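Local coordinates for protein tail lysozyme, putative (Geobacter sulfurreducens, PDB 2IA7) that is of unproven function but, as a putative tail lysozyme of the gp25-like baseplate wedge family, probably belongs to a phage-tail-like assembly, at residues Leu27-Ala30 with Glu31-Ile34; Glu112-Arg116 with Ser117-Arg121. All blocks are in the same frame, centred on the assembly; numbering follows the deposited sequence.

Interaction 1. Residues Leu27-Ala30 with Glu31-Ile34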
# COMPACT_ATOMS: atom_id res chain seq x y z
N LEU A 27 4.46 -6.24 -23.41
CA LEU A 27 3.56 -7.22 -22.91
C LEU A 27 4.10 -7.63 -21.55
O LEU A 27 5.18 -8.22 -21.46
CB LEU A 27 3.49 -8.46 -23.83
CG LEU A 27 2.76 -8.27 -25.16
CD1 LEU A 27 2.78 -9.58 -25.93
CD2 LEU A 27 1.34 -7.81 -24.94
N SER A 28 3.34 -7.29 -20.53
CA SER A 28 3.67 -7.64 -19.16
C SER A 28 2.81 -8.81 -18.68
O SER A 28 1.76 -9.07 -19.23
CB SER A 28 3.43 -6.42 -18.27
OG SER A 28 3.97 -5.24 -18.85
N SER A 29 3.23 -9.46 -17.62
CA SER A 29 2.44 -10.56 -17.09
C SER A 29 1.70 -10.13 -15.82
O SER A 29 1.84 -8.98 -15.39
CB SER A 29 3.33 -11.75 -16.83
OG SER A 29 4.39 -11.39 -16.01
N ALA A 30 0.90 -11.03 -15.24
CA ALA A 30 0.16 -10.75 -14.04
C ALA A 30 1.02 -10.22 -12.93
O ALA A 30 0.59 -9.37 -12.18
CB ALA A 30 -0.59 -12.01 -13.60
N GLU A 31 2.24 -10.74 -12.80
CA GLU A 31 3.18 -10.31 -11.73
C GLU A 31 3.39 -8.80 -11.73
O GLU A 31 3.32 -8.14 -10.71
CB GLU A 31 4.51 -11.01 -11.91
CG GLU A 31 4.43 -12.50 -11.60
CD GLU A 31 4.00 -13.40 -12.79
OE1 GLU A 31 3.56 -12.92 -13.86
OE2 GLU A 31 4.13 -14.61 -12.60
N GLU A 32 3.57 -8.24 -12.91
CA GLU A 32 3.79 -6.83 -13.07
C GLU A 32 2.51 -6.09 -12.91
O GLU A 32 2.49 -5.02 -12.29
CB GLU A 32 4.41 -6.52 -14.43
CG GLU A 32 5.76 -7.27 -14.68
CD GLU A 32 6.13 -7.43 -16.17
OE1 GLU A 32 6.78 -6.49 -16.68
OE2 GLU A 32 5.78 -8.49 -16.80
N ASP A 33 1.41 -6.59 -13.45
CA ASP A 33 0.09 -5.97 -13.22
C ASP A 33 -0.29 -5.93 -11.73
O ASP A 33 -0.89 -4.99 -11.31
CB ASP A 33 -0.97 -6.72 -13.99
CG ASP A 33 -2.31 -6.01 -13.98
OD1 ASP A 33 -2.41 -4.91 -14.57
OD2 ASP A 33 -3.28 -6.52 -13.42
N ILE A 34 0.06 -6.98 -10.98
CA ILE A 34 -0.18 -7.04 -9.54
C ILE A 34 0.61 -5.97 -8.81
O ILE A 34 0.08 -5.27 -7.94
CB ILE A 34 0.16 -8.44 -9.01
CG1 ILE A 34 -0.94 -9.40 -9.46
CG2 ILE A 34 0.29 -8.44 -7.46
CD1 ILE A 34 -0.57 -10.86 -9.22
O HOH W 1 7.22 -7.63 -19.61
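The carbonyl oxygen of S29 receives two backbone N-H groups from the first turn of the helix that follows it. D33 N lies 3.1 Å from S29 O and donates to it, while E32 N makes a weak, bent bond to the same oxygen. One residue on, A30 O accepts from I34 N at 2.7 Å, which continues the helical pattern. S29 occupies the N-cap position, yet its hydroxyl caps no backbone N-H. With chi1 at 55°, OG lies between the backbone N and the carbonyl carbon and donates to the carboxylate of E31, 2.8 Å from S29 OG to E31 OE1. E31 turns back for this bond through a bend at chi2 (87°), and its oxygen is met from above the carboxylate plane.

E32 extends back along S28, and its carboxylate lies on the far side of S29 OG from the E31 carboxylate. E32 OE2 takes the N-H of S29, 2.8 Å from S29 N, again from above the carboxylate plane, and E32 OE2 also rests 3.3 Å from S28 CA. The other oxygen, OE1, shares a water with the carbonyl of L27, the water lying 2.8 Å from L27 O and 3.2 Å from E32 OE1. D33 turns its carboxylate elsewhere, to a salt bridge with R89. Three acids in the opening turn would be expected to interact favourably with the helix dipole. Acceptance of the N-cap N-H by a glutamate three residues on is one half of a capping box, here starting helix 30-42.

Interaction 2. Residues Glu112-Arg116 with Ser117-Arg121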
# COMPACT_ATOMS: atom_id res chain seq x y z
N GLU A 112 5.65 -7.96 1.68
CA GLU A 112 6.05 -9.27 1.13
C GLU A 112 4.76 -9.99 0.85
O GLU A 112 3.83 -9.99 1.67
CB GLU A 112 6.92 -10.10 2.10
CG GLU A 112 8.17 -9.45 2.57
CD GLU A 112 8.99 -10.33 3.52
OE1 GLU A 112 9.08 -11.58 3.26
OE2 GLU A 112 9.50 -9.76 4.53
N TYR A 113 4.64 -10.59 -0.33
CA TYR A 113 3.43 -11.24 -0.73
C TYR A 113 3.71 -12.42 -1.65
O TYR A 113 4.78 -12.53 -2.25
CB TYR A 113 2.49 -10.23 -1.36
CG TYR A 113 2.98 -9.61 -2.65
CD1 TYR A 113 2.70 -10.20 -3.91
CD2 TYR A 113 3.73 -8.42 -2.65
CE1 TYR A 113 3.14 -9.60 -5.09
CE2 TYR A 113 4.15 -7.83 -3.82
CZ TYR A 113 3.84 -8.40 -5.04
OH TYR A 113 4.31 -7.81 -6.19
N ARG A 114 2.73 -13.30 -1.71
CA ARG A 114 2.73 -14.51 -2.56
C ARG A 114 1.68 -14.32 -3.67
O ARG A 114 0.54 -13.93 -3.41
CB ARG A 114 2.38 -15.75 -1.72
CG ARG A 114 2.35 -17.04 -2.49
CD ARG A 114 2.05 -18.21 -1.56
NE ARG A 114 0.71 -18.12 -1.05
CZ ARG A 114 -0.38 -18.65 -1.61
NH1 ARG A 114 -0.30 -19.36 -2.72
NH2 ARG A 114 -1.56 -18.46 -1.06
N VAL A 115 2.08 -14.49 -4.93
CA VAL A 115 1.15 -14.52 -6.04
C VAL A 115 0.52 -15.88 -6.08
O VAL A 115 1.21 -16.87 -6.20
CB VAL A 115 1.84 -14.17 -7.37
CG1 VAL A 115 0.87 -14.34 -8.54
CG2 VAL A 115 2.32 -12.70 -7.31
N ARG A 116 -0.79 -15.92 -5.90
CA ARG A 116 -1.48 -17.19 -5.70
C ARG A 116 -1.36 -18.07 -6.93
O ARG A 116 -1.24 -19.30 -6.80
CB ARG A 116 -2.98 -16.96 -5.34
CG ARG A 116 -3.18 -16.29 -4.01
CD ARG A 116 -4.67 -15.93 -3.82
NE ARG A 116 -4.90 -15.09 -2.65
CZ ARG A 116 -4.89 -15.53 -1.40
NH1 ARG A 116 -4.68 -16.82 -1.15
NH2 ARG A 116 -5.06 -14.68 -0.39
N SER A 117 -1.44 -17.50 -8.13
CA SER A 117 -1.39 -18.30 -9.38
C SER A 117 -0.06 -19.04 -9.69
O SER A 117 -0.06 -20.02 -10.40
CB SER A 117 -1.71 -17.47 -10.62
OG SER A 117 -0.77 -16.45 -10.85
N THR A 118 1.03 -18.58 -9.11
CA THR A 118 2.35 -19.12 -9.29
C THR A 118 3.06 -19.60 -8.02
O THR A 118 4.11 -20.22 -8.13
CB THR A 118 3.28 -18.08 -9.90
OG1 THR A 118 3.36 -16.96 -8.98
CG2 THR A 118 2.77 -17.61 -11.28
N ASN A 119 2.49 -19.30 -6.85
CA ASN A 119 3.14 -19.52 -5.57
C ASN A 119 4.53 -18.89 -5.47
O ASN A 119 5.35 -19.34 -4.71
CB ASN A 119 3.19 -21.01 -5.23
CG ASN A 119 1.87 -21.50 -4.67
OD1 ASN A 119 1.30 -20.86 -3.81
ND2 ASN A 119 1.36 -22.64 -5.19
N THR A 120 4.77 -17.82 -6.21
CA THR A 120 6.05 -17.12 -6.14
C THR A 120 5.94 -15.90 -5.24
O THR A 120 4.93 -15.26 -5.21
CB THR A 120 6.54 -16.65 -7.51
OG1 THR A 120 6.58 -17.77 -8.40
CG2 THR A 120 7.92 -16.07 -7.39
N ARG A 121 7.00 -15.62 -4.53
CA ARG A 121 7.05 -14.54 -3.58
C ARG A 121 7.75 -13.33 -4.15
O ARG A 121 8.73 -13.46 -4.87
CB ARG A 121 7.71 -15.02 -2.28
CG ARG A 121 6.92 -16.17 -1.69
CD ARG A 121 7.41 -16.63 -0.36
NE ARG A 121 6.39 -17.48 0.23
CZ ARG A 121 6.32 -17.80 1.52
NH1 ARG A 121 7.23 -17.37 2.39
NH2 ARG A 121 5.31 -18.56 1.93
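V115 ties the two arms of this hairpin together through both its backbone and its side chain. V115 N donates to T120 O at 3.0 Å and 164°, and V115 O faces the turn, where N119 N (2.8 Å from V115 O) and T118 N both approach it in weak bonds. CG1 of the buried valine packs against the hydroxyl oxygens of S117 and T118, with V115 CG1 3.5 Å from S117 OG and 3.6 Å from T118 OG1. T118 OG1, set between its own backbone N and carbonyl carbon, also accepts from T120 N at 3.2 Å, an ST turn that shapes the return into the second strand. R116 and S117 have right-handed helical backbone angles and N119 left-handed ones, and together the turn residues bring the chain round. Beyond the turn, R114 and R121 form a non-hydrogen-bonded antiparallel pair, with R121 CA 3.3 Å from Y113 O in a CA-H...O contact.

The face of R114 and R121, opposite V115 and T120, is looser at exposed R121 and N119; R121 NH2 stays 5.5 Å from R114 NE. R114 leaves anti to its N (chi1 -180°) and bends at chi3, bringing its guanidinium alongside the N119 amide, planes 29° apart. The modelled separation of R114 NH1 and N119 OD1 is implausibly short, so the details of that edge-on bond are doubtful. R114 NE has a firmer partner in a salt bridge with E91. Strand 106-115 is the middle strand, between 90-98 and 120-129, while Y113 and V115 face I34 of helix 30-42.

Interactions 1 and 2 lie in series along the chain, yet their centres are only about 13 Å apart, because the start of helix 30-42 packs against the end of the hairpin formed by strands 106-115 and 120-129. I34 links them twice: its CD1 is 3.8 Å from V115 CG1, and its CG2 is 3.9 Å from Y113 CE1. At the surface end of the seam, E31 OE2 comes within 3.5 Å of T118 CG2, a packing contact. The first helical turn of 27-34 and the turn of 112-121 therefore meet at one end of the helix-on-sheet layer, on the same side of the chain's centre.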